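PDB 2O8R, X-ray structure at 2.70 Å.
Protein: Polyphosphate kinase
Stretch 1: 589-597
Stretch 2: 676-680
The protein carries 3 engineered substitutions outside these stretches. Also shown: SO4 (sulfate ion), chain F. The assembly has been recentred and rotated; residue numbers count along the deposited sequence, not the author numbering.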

# COMPACT_ATOMS: atom_id res chain seq x y z
N ARG A 589 -28.51 3.98 -21.46
CA ARG A 589 -27.25 3.98 -20.76
C ARG A 589 -27.25 5.11 -19.73
O ARG A 589 -27.38 6.29 -20.08
CB ARG A 589 -26.11 4.17 -21.73
CG ARG A 589 -24.81 4.54 -21.10
CD ARG A 589 -23.79 4.76 -22.18
NE ARG A 589 -23.39 3.48 -22.74
CZ ARG A 589 -22.98 3.30 -23.99
NH1 ARG A 589 -22.91 4.32 -24.83
NH2 ARG A 589 -22.64 2.09 -24.39
N LEU A 590 -27.13 4.74 -18.46
CA LEU A 590 -27.00 5.71 -17.39
C LEU A 590 -25.57 5.73 -16.88
O LEU A 590 -25.08 4.73 -16.36
CB LEU A 590 -27.96 5.37 -16.25
CG LEU A 590 -27.90 6.36 -15.08
CD1 LEU A 590 -28.24 7.77 -15.55
CD2 LEU A 590 -28.80 5.91 -13.93
N VAL A 591 -24.91 6.87 -17.07
CA VAL A 591 -23.58 7.15 -16.53
C VAL A 591 -23.66 8.46 -15.74
O VAL A 591 -24.16 9.47 -16.25
CB VAL A 591 -22.53 7.29 -17.65
CG1 VAL A 591 -21.29 8.06 -17.19
CG2 VAL A 591 -22.16 5.93 -18.19
N ASP A 592 -23.20 8.42 -14.50
CA ASP A 592 -23.21 9.54 -13.59
C ASP A 592 -22.01 9.32 -12.65
O ASP A 592 -21.15 8.48 -12.93
CB ASP A 592 -24.54 9.53 -12.81
CG ASP A 592 -24.95 10.91 -12.28
OD1 ASP A 592 -24.16 11.88 -12.33
OD2 ASP A 592 -26.10 11.03 -11.78
N MSE A 593 -21.96 10.05 -11.53
CA MSE A 593 -20.83 9.95 -10.60
C MSE A 593 -20.59 8.56 -10.01
O MSE A 593 -19.44 8.14 -9.87
CB MSE A 593 -20.99 10.96 -9.48
CG MSE A 593 -19.71 11.19 -8.72
SE MSE A 593 -19.90 12.43 -7.25
CE MSE A 593 -18.10 13.19 -7.32
N TYR A 594 -21.66 7.86 -9.64
CA TYR A 594 -21.55 6.51 -9.13
C TYR A 594 -21.52 5.56 -10.29
O TYR A 594 -22.19 5.78 -11.30
CB TYR A 594 -22.73 6.13 -8.23
CG TYR A 594 -22.96 7.02 -7.03
CD1 TYR A 594 -21.90 7.63 -6.38
CD2 TYR A 594 -24.23 7.21 -6.54
CE1 TYR A 594 -22.12 8.44 -5.30
CE2 TYR A 594 -24.46 8.00 -5.45
CZ TYR A 594 -23.40 8.62 -4.84
OH TYR A 594 -23.64 9.43 -3.75
N LEU A 595 -20.75 4.49 -10.17
CA LEU A 595 -20.72 3.49 -11.22
C LEU A 595 -21.95 2.60 -11.07
O LEU A 595 -22.15 1.95 -10.03
CB LEU A 595 -19.41 2.72 -11.19
CG LEU A 595 -19.10 1.73 -12.32
CD1 LEU A 595 -17.67 1.86 -12.83
CD2 LEU A 595 -19.34 0.35 -11.81
N GLU A 596 -22.80 2.64 -12.09
CA GLU A 596 -24.06 1.91 -12.10
C GLU A 596 -23.81 0.42 -12.29
O GLU A 596 -23.76 -0.09 -13.40
CB GLU A 596 -24.96 2.45 -13.20
CG GLU A 596 -25.52 3.83 -12.93
CD GLU A 596 -26.56 3.83 -11.81
OE1 GLU A 596 -27.26 2.82 -11.62
OE2 GLU A 596 -26.67 4.86 -11.11
N HIS A 597 -23.67 -0.27 -11.17
CA HIS A 597 -23.06 -1.57 -11.24
C HIS A 597 -24.05 -2.66 -10.95
O HIS A 597 -23.76 -3.83 -11.16
CB HIS A 597 -21.87 -1.63 -10.27
CG HIS A 597 -21.05 -2.87 -10.40
ND1 HIS A 597 -21.23 -3.96 -9.57
CD2 HIS A 597 -20.07 -3.20 -11.26
CE1 HIS A 597 -20.37 -4.90 -9.92
NE2 HIS A 597 -19.66 -4.47 -10.94
N VAL A 676 -35.06 15.45 -13.27
CA VAL A 676 -34.82 14.32 -12.40
C VAL A 676 -33.51 13.67 -12.79
O VAL A 676 -33.33 13.25 -13.94
CB VAL A 676 -36.01 13.30 -12.39
CG1 VAL A 676 -36.64 13.19 -13.72
CG2 VAL A 676 -35.55 11.92 -11.91
N ARG A 677 -32.58 13.66 -11.85
CA ARG A 677 -31.38 12.87 -12.01
C ARG A 677 -31.39 11.74 -10.98
O ARG A 677 -31.55 11.94 -9.76
CB ARG A 677 -30.12 13.74 -12.01
CG ARG A 677 -29.15 13.52 -10.92
CD ARG A 677 -27.79 14.09 -11.27
NE ARG A 677 -26.78 13.60 -10.34
CZ ARG A 677 -26.60 14.08 -9.11
NH1 ARG A 677 -27.35 15.08 -8.67
NH2 ARG A 677 -25.66 13.56 -8.33
N ALA A 678 -31.28 10.53 -11.53
CA ALA A 678 -31.61 9.32 -10.80
C ALA A 678 -30.81 9.15 -9.51
O ALA A 678 -31.35 8.68 -8.51
CB ALA A 678 -31.46 8.10 -11.71
N GLN A 679 -29.54 9.56 -9.52
CA GLN A 679 -28.69 9.36 -8.35
C GLN A 679 -29.03 10.33 -7.23
O GLN A 679 -28.90 9.99 -6.05
CB GLN A 679 -27.20 9.36 -8.73
CG GLN A 679 -26.77 8.03 -9.42
CD GLN A 679 -25.28 7.96 -9.82
OE1 GLN A 679 -24.48 8.82 -9.46
NE2 GLN A 679 -24.93 6.93 -10.55
N ALA A 680 -29.49 11.53 -7.58
CA ALA A 680 -30.06 12.41 -6.57
C ALA A 680 -31.41 11.86 -6.08
O ALA A 680 -31.61 11.65 -4.88
CB ALA A 680 -30.22 13.82 -7.10
S SO4 F . -17.41 -7.18 -11.29
O1 SO4 F . -17.33 -5.75 -10.99
O2 SO4 F . -17.01 -7.40 -12.68
O3 SO4 F . -16.52 -7.90 -10.39
O4 SO4 F . -18.76 -7.66 -11.01

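The two stretches belong to one chain, but the residues that touch are at least 83 apart in sequence. Stretch 1 runs extended for most of its length and includes a strand at Leu595 and Glu596; stretch 2 leads from a loop into the start of a helix. Their backbones keep some distance: the register sets Leu590 CA 8.8 Å from Ala678 CA and Asp592 CA 7.6 Å from Gln679 CA. The gap is bridged chiefly by side chains, and a modest 338 Å² of surface is buried.

Stretch 2 opens with Val676, which stays out of reach of stretch 1. Arg677, at the N-cap position just before the helix, makes the first contact. Its CA-to-CB bond points sideways, yet the long side chain brings its end nearer, so that Arg677 NE donates a hydrogen bond to Asp592 OD2 at 3.0 Å. This bond is also a salt bridge, joining a positive guanidinium to a negative carboxylate that approaches the guanidinium edge near its plane, where the N-H groups point. The other carboxylate oxygen, OD1, is satisfied elsewhere in the structure, which suits a charged side chain in a buried position.

Ala678 begins the helix and turns its methyl toward stretch 1. Its CB meets Leu590 CD2 at 4.1 Å, a small apolar contact between two side chains that point toward each other's stretch. Both residues are buried, and neither brings a polar side-chain group that would need a partner here.

Gln679 is the centre of the interface, with 134 Å² covered by stretch 1. With chi1 in m and chi2 in t, its side chain reaches out to place the amide beside the backbone of Tyr594. A primary amide offers an acceptor and a donor side by side, and both are used: Tyr594 N donates to Gln679 OE1 at 3.0 Å, while Gln679 NE2 donates to Tyr594 O at 3.1 Å. The side chain thus pairs with the N-H and C=O of a single residue, much as a neighbouring strand might. The second hydrogen on NE2 serves Glu596, whose OE2 accepts from Gln679 NE2 at 2.8 Å with a nearly straight angle of 169°. The carboxylate is a strong acceptor, and the end of the Glu596 side chain comes nearer to stretch 2 although its CA-to-CB bond points sideways.

Ala680 continues the helix with its CB directed away, leaving Gln679 as the last residue of stretch 2 to touch stretch 1.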